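PDB 2OZ8: Mll7089 protein from Mesorhizobium loti, which is of unknown specific function but belongs to the mandelate racemase/muconate lactonizing enzyme family and may be a magnesium-dependent hydro-lyase. Local coordinates for residues A35-S40 and V45-I50; N78-L83 and W111-K116. All coordinates share one frame; numbering follows the deposited sequence.

Interaction 1 of 2, residues A35-S40 and V45-I50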
ATOM      1  N   ALA A  35      15.042   1.106 -46.190  1.00 41.27           N
ATOM      2  CA  ALA A  35      16.311   1.540 -45.647  1.00 40.50           C
ATOM      3  C   ALA A  35      16.267   3.041 -45.567  1.00 40.28           C
ATOM      4  O   ALA A  35      15.786   3.698 -46.464  1.00 40.94           O
ATOM      5  CB  ALA A  35      17.463   1.063 -46.514  1.00 39.91           C
ATOM      6  N   LEU A  36      16.719   3.560 -44.439  1.00 39.58           N
ATOM      7  CA  LEU A  36      16.779   4.964 -44.177  1.00 37.89           C
ATOM      8  C   LEU A  36      18.261   5.249 -44.086  1.00 38.00           C
ATOM      9  O   LEU A  36      18.976   4.637 -43.288  1.00 37.14           O
ATOM     10  CB  LEU A  36      16.081   5.286 -42.854  1.00 38.08           C
ATOM     11  CG  LEU A  36      16.364   6.691 -42.295  1.00 37.58           C
ATOM     12  CD1 LEU A  36      15.774   7.760 -43.204  1.00 34.71           C
ATOM     13  CD2 LEU A  36      15.866   6.835 -40.847  1.00 36.56           C
ATOM     14  N   GLU A  37      18.736   6.132 -44.961  1.00 38.46           N
ATOM     15  CA  GLU A  37      20.148   6.482 -44.959  1.00 38.78           C
ATOM     16  C   GLU A  37      20.252   7.942 -44.629  1.00 39.17           C
ATOM     17  O   GLU A  37      19.558   8.784 -45.234  1.00 38.05           O
ATOM     18  CB  GLU A  37      20.819   6.172 -46.266  1.00 38.59           C
ATOM     19  CG  GLU A  37      21.184   4.699 -46.466  1.00 40.50           C
ATOM     20  CD  GLU A  37      21.653   4.425 -47.895  1.00 41.87           C
ATOM     21  OE1 GLU A  37      22.752   3.872 -48.086  1.00 45.08           O
ATOM     22  OE2 GLU A  37      20.921   4.788 -48.831  1.00 42.68           O
ATOM     23  N   LEU A  38      21.066   8.220 -43.610  1.00 39.70           N
ATOM     24  CA  LEU A  38      21.278   9.594 -43.175  1.00 41.09           C
ATOM     25  C   LEU A  38      22.718   9.960 -43.514  1.00 41.72           C
ATOM     26  O   LEU A  38      23.643   9.323 -43.038  1.00 41.60           O
ATOM     27  CB  LEU A  38      20.974   9.756 -41.686  1.00 39.96           C
ATOM     28  CG  LEU A  38      19.568   9.418 -41.173  1.00 40.28           C
ATOM     29  CD1 LEU A  38      19.481   9.475 -39.613  1.00 33.78           C
ATOM     30  CD2 LEU A  38      18.502  10.286 -41.868  1.00 37.81           C
ATOM     31  N   VAL A  39      22.873  10.969 -44.370  1.00 43.23           N
ATOM     32  CA  VAL A  39      24.177  11.381 -44.917  1.00 43.98           C
ATOM     33  C   VAL A  39      24.624  12.645 -44.246  1.00 44.77           C
ATOM     34  O   VAL A  39      23.857  13.603 -44.178  1.00 44.21           O
ATOM     35  CB  VAL A  39      24.103  11.637 -46.459  1.00 44.59           C
ATOM     36  CG1 VAL A  39      25.487  11.707 -47.051  1.00 43.70           C
ATOM     37  CG2 VAL A  39      23.293  10.507 -47.192  1.00 44.47           C
ATOM     38  N   SER A  40      25.849  12.653 -43.716  1.00 46.91           N
ATOM     39  CA  SER A  40      26.414  13.909 -43.208  1.00 49.88           C
ATOM     40  C   SER A  40      27.279  14.590 -44.255  1.00 51.20           C
ATOM     41  O   SER A  40      27.502  14.049 -45.331  1.00 51.94           O
ATOM     42  CB  SER A  40      27.172  13.717 -41.886  1.00 50.09           C
ATOM     43  OG  SER A  40      28.530  13.385 -42.100  1.00 52.24           O
ATOM     44  N   VAL A  45      27.604   7.833 -43.905  1.00 46.22           N
ATOM     45  CA  VAL A  45      26.205   7.504 -43.999  1.00 44.51           C
ATOM     46  C   VAL A  45      25.868   6.625 -42.811  1.00 43.41           C
ATOM     47  O   VAL A  45      26.632   5.719 -42.463  1.00 43.22           O
ATOM     48  CB  VAL A  45      25.897   6.748 -45.317  1.00 45.16           C
ATOM     49  CG1 VAL A  45      24.463   6.313 -45.370  1.00 43.88           C
ATOM     50  CG2 VAL A  45      26.220   7.630 -46.550  1.00 45.64           C
ATOM     51  N   GLY A  46      24.736   6.920 -42.186  1.00 41.36           N
ATOM     52  CA  GLY A  46      24.120   6.033 -41.232  1.00 39.50           C
ATOM     53  C   GLY A  46      22.912   5.322 -41.814  1.00 38.77           C
ATOM     54  O   GLY A  46      22.065   5.910 -42.516  1.00 38.75           O
ATOM     55  N   LEU A  47      22.810   4.042 -41.490  1.00 37.64           N
ATOM     56  CA  LEU A  47      21.737   3.245 -41.998  1.00 36.12           C
ATOM     57  C   LEU A  47      20.811   2.695 -40.866  1.00 36.63           C
ATOM     58  O   LEU A  47      21.281   2.205 -39.832  1.00 36.90           O
ATOM     59  CB  LEU A  47      22.363   2.131 -42.849  1.00 35.53           C
ATOM     60  CG  LEU A  47      21.526   0.925 -43.269  1.00 35.41           C
ATOM     61  CD1 LEU A  47      20.566   1.300 -44.413  1.00 32.97           C
ATOM     62  CD2 LEU A  47      22.455  -0.290 -43.607  1.00 33.28           C
ATOM     63  N   GLY A  48      19.503   2.774 -41.074  1.00 35.98           N
ATOM     64  CA  GLY A  48      18.568   1.974 -40.293  1.00 35.67           C
ATOM     65  C   GLY A  48      17.342   1.588 -41.100  1.00 35.67           C
ATOM     66  O   GLY A  48      17.184   2.045 -42.222  1.00 36.06           O
ATOM     67  N   PHE A  49      16.460   0.792 -40.489  1.00 35.76           N
ATOM     68  CA  PHE A  49      15.351   0.086 -41.135  1.00 35.56           C
ATOM     69  C   PHE A  49      13.979   0.377 -40.617  1.00 36.31           C
ATOM     70  O   PHE A  49      13.713   0.266 -39.417  1.00 36.88           O
ATOM     71  CB  PHE A  49      15.613  -1.417 -41.075  1.00 35.07           C
ATOM     72  CG  PHE A  49      16.861  -1.807 -41.827  1.00 36.27           C
ATOM     73  CD1 PHE A  49      16.856  -1.875 -43.206  1.00 35.95           C
ATOM     74  CD2 PHE A  49      18.044  -2.022 -41.162  1.00 36.55           C
ATOM     75  CE1 PHE A  49      18.018  -2.198 -43.886  1.00 40.14           C
ATOM     76  CE2 PHE A  49      19.214  -2.355 -41.855  1.00 36.80           C
ATOM     77  CZ  PHE A  49      19.210  -2.445 -43.172  1.00 36.06           C
ATOM     78  N   ILE A  50      13.085   0.710 -41.549  1.00 36.89           N
ATOM     79  CA  ILE A  50      11.727   1.078 -41.213  1.00 37.12           C
ATOM     80  C   ILE A  50      10.922  -0.132 -41.591  1.00 38.15           C
ATOM     81  O   ILE A  50      10.697  -0.381 -42.744  1.00 39.41           O
ATOM     82  CB  ILE A  50      11.282   2.335 -42.017  1.00 36.53           C
ATOM     83  CG1 ILE A  50      12.197   3.515 -41.727  1.00 35.99           C
ATOM     84  CG2 ILE A  50       9.850   2.667 -41.768  1.00 35.75           C
ATOM     85  CD1 ILE A  50      12.211   4.559 -42.838  1.00 36.42           C
TER
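Val-45 sits between two side chains of the neighbouring strand, one beside each of its methyls. CG1, anti to the backbone N (chi1 176°), rests on the aliphatic part of Glu-37, 3.8 Å from its CB and equally close to CG. CG2 lies against both methyls of Val-39, with Val-45 CG2 to Val-39 CG2 at 4.2 Å, the two valines side by side and pointing the same way. With an alanine here both methyls would go, and the stem of Glu-37 and the methyls of Val-39 would probably each lose their apolar neighbour.

Glu-37 also runs slantwise past Leu-47: its CG is 4.0 Å from Leu-47 CD1. That same CD1 reaches diagonally to Ala-35 CB at 3.8 Å. The Phe-49 ring meets the Ala-35 methyl obliquely through CE1. Beyond this apolar stem, the Glu-37 carboxylate forms salt bridges with Arg-9 and Arg-355.

The two strands form an antiparallel beta hairpin, part of the N-terminal sheet that, as in other enolase-superfamily members, belongs to the capping domain beside the barrel. Leu-36 pairs with Gly-48 and Leu-38 with Gly-46, each through two backbone hydrogen bonds; Leu-38 N to Gly-46 O measures 2.7 Å.

On the face of these leucines the opposing residues are glycines, with no side chain to meet them. Leu-36 CB instead touches Ile-50 CD1 at 3.9 Å, a diagonal contact made by the extended outer branch of Ile-50 (chi2 156°). Leu-36 and Leu-38 pack against helices 60-70 and 103-118, where Phe-67 touches both leucines and Ala-105 touches both Leu-36 and Ile-50.

Interaction 2 of 2, residues N78-L83 and W111-K116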
ATOM      1  N   ASN A  78      22.404  19.168 -37.934  1.00 47.01           N
ATOM      2  CA  ASN A  78      22.857  18.720 -36.611  1.00 45.23           C
ATOM      3  C   ASN A  78      23.810  17.547 -36.727  1.00 43.82           C
ATOM      4  O   ASN A  78      23.818  16.826 -37.721  1.00 43.60           O
ATOM      5  CB  ASN A  78      21.654  18.392 -35.723  1.00 45.62           C
ATOM      6  CG  ASN A  78      20.780  19.645 -35.418  1.00 48.46           C
ATOM      7  OD1 ASN A  78      21.309  20.651 -34.949  1.00 53.56           O
ATOM      8  ND2 ASN A  78      19.453  19.581 -35.682  1.00 46.32           N
ATOM      9  N   ARG A  79      24.664  17.396 -35.728  1.00 42.71           N
ATOM     10  CA  ARG A  79      25.578  16.290 -35.654  1.00 41.19           C
ATOM     11  C   ARG A  79      24.866  15.072 -35.042  1.00 40.63           C
ATOM     12  O   ARG A  79      24.193  15.183 -34.018  1.00 41.29           O
ATOM     13  CB  ARG A  79      26.748  16.674 -34.789  1.00 40.57           C
ATOM     14  CG  ARG A  79      27.731  17.654 -35.412  1.00 44.46           C
ATOM     15  CD  ARG A  79      28.835  17.006 -36.274  1.00 41.72           C
ATOM     16  NE  ARG A  79      29.526  15.887 -35.630  1.00 46.24           N
ATOM     17  CZ  ARG A  79      30.634  15.998 -34.896  1.00 47.34           C
ATOM     18  NH1 ARG A  79      31.215  17.177 -34.675  1.00 49.03           N
ATOM     19  NH2 ARG A  79      31.173  14.923 -34.393  1.00 48.96           N
ATOM     20  N   ALA A  80      25.028  13.916 -35.657  1.00 39.79           N
ATOM     21  CA  ALA A  80      24.479  12.692 -35.127  1.00 39.92           C
ATOM     22  C   ALA A  80      24.825  12.489 -33.611  1.00 40.19           C
ATOM     23  O   ALA A  80      23.915  12.278 -32.824  1.00 40.27           O
ATOM     24  CB  ALA A  80      24.901  11.497 -35.986  1.00 38.83           C
ATOM     25  N   ILE A  81      26.100  12.624 -33.217  1.00 40.25           N
ATOM     26  CA  ILE A  81      26.524  12.398 -31.835  1.00 40.92           C
ATOM     27  C   ILE A  81      25.890  13.386 -30.847  1.00 42.11           C
ATOM     28  O   ILE A  81      25.742  13.062 -29.665  1.00 43.36           O
ATOM     29  CB  ILE A  81      28.088  12.314 -31.686  1.00 41.13           C
ATOM     30  CG1 ILE A  81      28.539  11.728 -30.316  1.00 41.73           C
ATOM     31  CG2 ILE A  81      28.789  13.655 -32.031  1.00 41.30           C
ATOM     32  CD1 ILE A  81      28.334  10.203 -30.110  1.00 38.92           C
ATOM     33  N   ALA A  82      25.473  14.565 -31.314  1.00 41.93           N
ATOM     34  CA  ALA A  82      24.741  15.469 -30.432  1.00 42.00           C
ATOM     35  C   ALA A  82      23.306  15.000 -30.277  1.00 41.94           C
ATOM     36  O   ALA A  82      22.766  14.998 -29.195  1.00 42.81           O
ATOM     37  CB  ALA A  82      24.783  16.938 -30.950  1.00 41.45           C
ATOM     38  N   LEU A  83      22.682  14.606 -31.376  1.00 41.91           N
ATOM     39  CA  LEU A  83      21.273  14.303 -31.366  1.00 41.04           C
ATOM     40  C   LEU A  83      20.946  13.105 -30.503  1.00 40.72           C
ATOM     41  O   LEU A  83      19.934  13.110 -29.848  1.00 41.22           O
ATOM     42  CB  LEU A  83      20.791  14.060 -32.794  1.00 41.00           C
ATOM     43  CG  LEU A  83      20.682  15.296 -33.673  1.00 40.45           C
ATOM     44  CD1 LEU A  83      20.477  14.810 -35.090  1.00 43.59           C
ATOM     45  CD2 LEU A  83      19.534  16.155 -33.278  1.00 39.51           C
ATOM     46  N   TRP A 111      23.018   6.559 -34.501  1.00 34.88           N
ATOM     47  CA  TRP A 111      24.183   5.911 -33.844  1.00 34.87           C
ATOM     48  C   TRP A 111      25.213   5.245 -34.768  1.00 34.41           C
ATOM     49  O   TRP A 111      26.381   5.174 -34.465  1.00 34.08           O
ATOM     50  CB  TRP A 111      23.737   4.876 -32.810  1.00 34.22           C
ATOM     51  CG  TRP A 111      23.166   5.439 -31.567  1.00 34.26           C
ATOM     52  CD1 TRP A 111      21.836   5.683 -31.302  1.00 32.35           C
ATOM     53  CD2 TRP A 111      23.891   5.857 -30.411  1.00 34.08           C
ATOM     54  NE1 TRP A 111      21.699   6.192 -30.039  1.00 33.74           N
ATOM     55  CE2 TRP A 111      22.946   6.311 -29.469  1.00 35.82           C
ATOM     56  CE3 TRP A 111      25.256   5.893 -30.072  1.00 36.53           C
ATOM     57  CZ2 TRP A 111      23.325   6.778 -28.194  1.00 33.21           C
ATOM     58  CZ3 TRP A 111      25.624   6.372 -28.797  1.00 33.36           C
ATOM     59  CH2 TRP A 111      24.661   6.798 -27.891  1.00 32.69           C
ATOM     60  N   ASP A 112      24.760   4.706 -35.870  1.00 35.57           N
ATOM     61  CA  ASP A 112      25.660   4.179 -36.883  1.00 37.15           C
ATOM     62  C   ASP A 112      26.583   5.323 -37.414  1.00 37.90           C
ATOM     63  O   ASP A 112      27.813   5.219 -37.454  1.00 37.89           O
ATOM     64  CB  ASP A 112      24.800   3.617 -38.019  1.00 37.16           C
ATOM     65  CG  ASP A 112      25.622   2.942 -39.088  1.00 39.10           C
ATOM     66  OD1 ASP A 112      26.644   2.337 -38.719  1.00 38.40           O
ATOM     67  OD2 ASP A 112      25.245   3.027 -40.277  1.00 37.91           O
ATOM     68  N   LEU A 113      25.944   6.408 -37.835  1.00 38.39           N
ATOM     69  CA  LEU A 113      26.620   7.608 -38.241  1.00 39.09           C
ATOM     70  C   LEU A 113      27.550   8.182 -37.168  1.00 39.00           C
ATOM     71  O   LEU A 113      28.684   8.512 -37.482  1.00 40.35           O
ATOM     72  CB  LEU A 113      25.588   8.637 -38.714  1.00 39.12           C
ATOM     73  CG  LEU A 113      26.083   9.992 -39.206  1.00 41.34           C
ATOM     74  CD1 LEU A 113      27.211   9.848 -40.239  1.00 41.47           C
ATOM     75  CD2 LEU A 113      24.883  10.645 -39.790  1.00 41.88           C
ATOM     76  N   ALA A 114      27.090   8.291 -35.924  1.00 38.95           N
ATOM     77  CA  ALA A 114      27.916   8.799 -34.814  1.00 38.69           C
ATOM     78  C   ALA A 114      29.147   7.976 -34.551  1.00 38.80           C
ATOM     79  O   ALA A 114      30.222   8.507 -34.310  1.00 40.14           O
ATOM     80  CB  ALA A 114      27.105   8.918 -33.537  1.00 38.22           C
ATOM     81  N   ALA A 115      28.982   6.674 -34.545  1.00 38.95           N
ATOM     82  CA  ALA A 115      30.099   5.746 -34.465  1.00 39.23           C
ATOM     83  C   ALA A 115      31.099   5.859 -35.651  1.00 39.35           C
ATOM     84  O   ALA A 115      32.322   5.926 -35.437  1.00 40.35           O
ATOM     85  CB  ALA A 115      29.557   4.308 -34.344  1.00 38.56           C
ATOM     86  N   LYS A 116      30.609   5.841 -36.889  1.00 38.99           N
ATOM     87  CA  LYS A 116      31.508   6.001 -38.019  1.00 40.44           C
ATOM     88  C   LYS A 116      32.321   7.304 -37.863  1.00 41.24           C
ATOM     89  O   LYS A 116      33.545   7.309 -37.972  1.00 40.56           O
ATOM     90  CB  LYS A 116      30.748   6.012 -39.342  1.00 40.58           C
ATOM     91  CG  LYS A 116      30.147   4.718 -39.688  1.00 41.98           C
ATOM     92  CD  LYS A 116      29.463   4.747 -41.038  1.00 41.41           C
ATOM     93  CE  LYS A 116      28.903   3.382 -41.295  1.00 39.43           C
ATOM     94  NZ  LYS A 116      28.046   3.519 -42.456  1.00 43.49           N
TER
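Ile-81 and Ala-114 bring the two backbones together, their CA atoms 4.9 Å apart. Residues 80-83 form a short helical turn begun by Arg-79 at the N-cap, whose carbonyl accepts from Leu-83 N; residues 111-116 are an interior piece of the long helix 103-118.

At this distance the two alanines face each other's helix, and Leu-113 and Ile-81 fill in beside them. Ala-80 points toward the long helix, its CB against the branch point of Leu-113, 3.7 Å from CG, and 4.2 Å from Ala-114 CB. Ala-114 points back, placing its methyl beside Ile-81, where CD1 comes within 3.9 Å of Ala-114 CB. Ile-81 CG1 is anti to the backbone N (chi1 -166°); the turn at chi2 (73°) then brings CD1 round, so that Ile-81 CB and CD1 both lie beside the Ala-114 methyl.

Around this contact, Leu-110 also touches Ala-80, while the second subunit, another copy of this protein, lies close by: its Leu-125 packs on Ile-81, and its Ala-118 O accepts a hydrogen bond from Arg-79 NH1.

With no hydrogen bond across the segments and every touching residue buried, the contact depends on the close fit of small apolar groups rather than on directional bonds.

Interactions 1 and 2, their centres 11 Å apart, meet along helix 103-118. Leu-47 N, not used in pairing within the hairpin, lies 2.9 Å from Asp-112 OD2, a probable hydrogen bond. One turn on, Lys-116 NZ reaches Val-45 O at 2.6 Å, a probable hydrogen bond, and also forms a salt bridge with Asp-112 OD2, so both hold the strand edge to the helix. Leu-113 bridges both contacts, its CD2 being 3.7 Å from Leu-38 O. His-346 hydrogen-bonds through NE2 to Leu-47 O and through its backbone N to Asp-112 OD1. Phe-49 meets Phe-299, just beyond barrel strand 293-295; in interaction 2 Trp-111 NE1 hydrogen-bonds to Thr-277 on helix 276-289, and the second subunit also packs there.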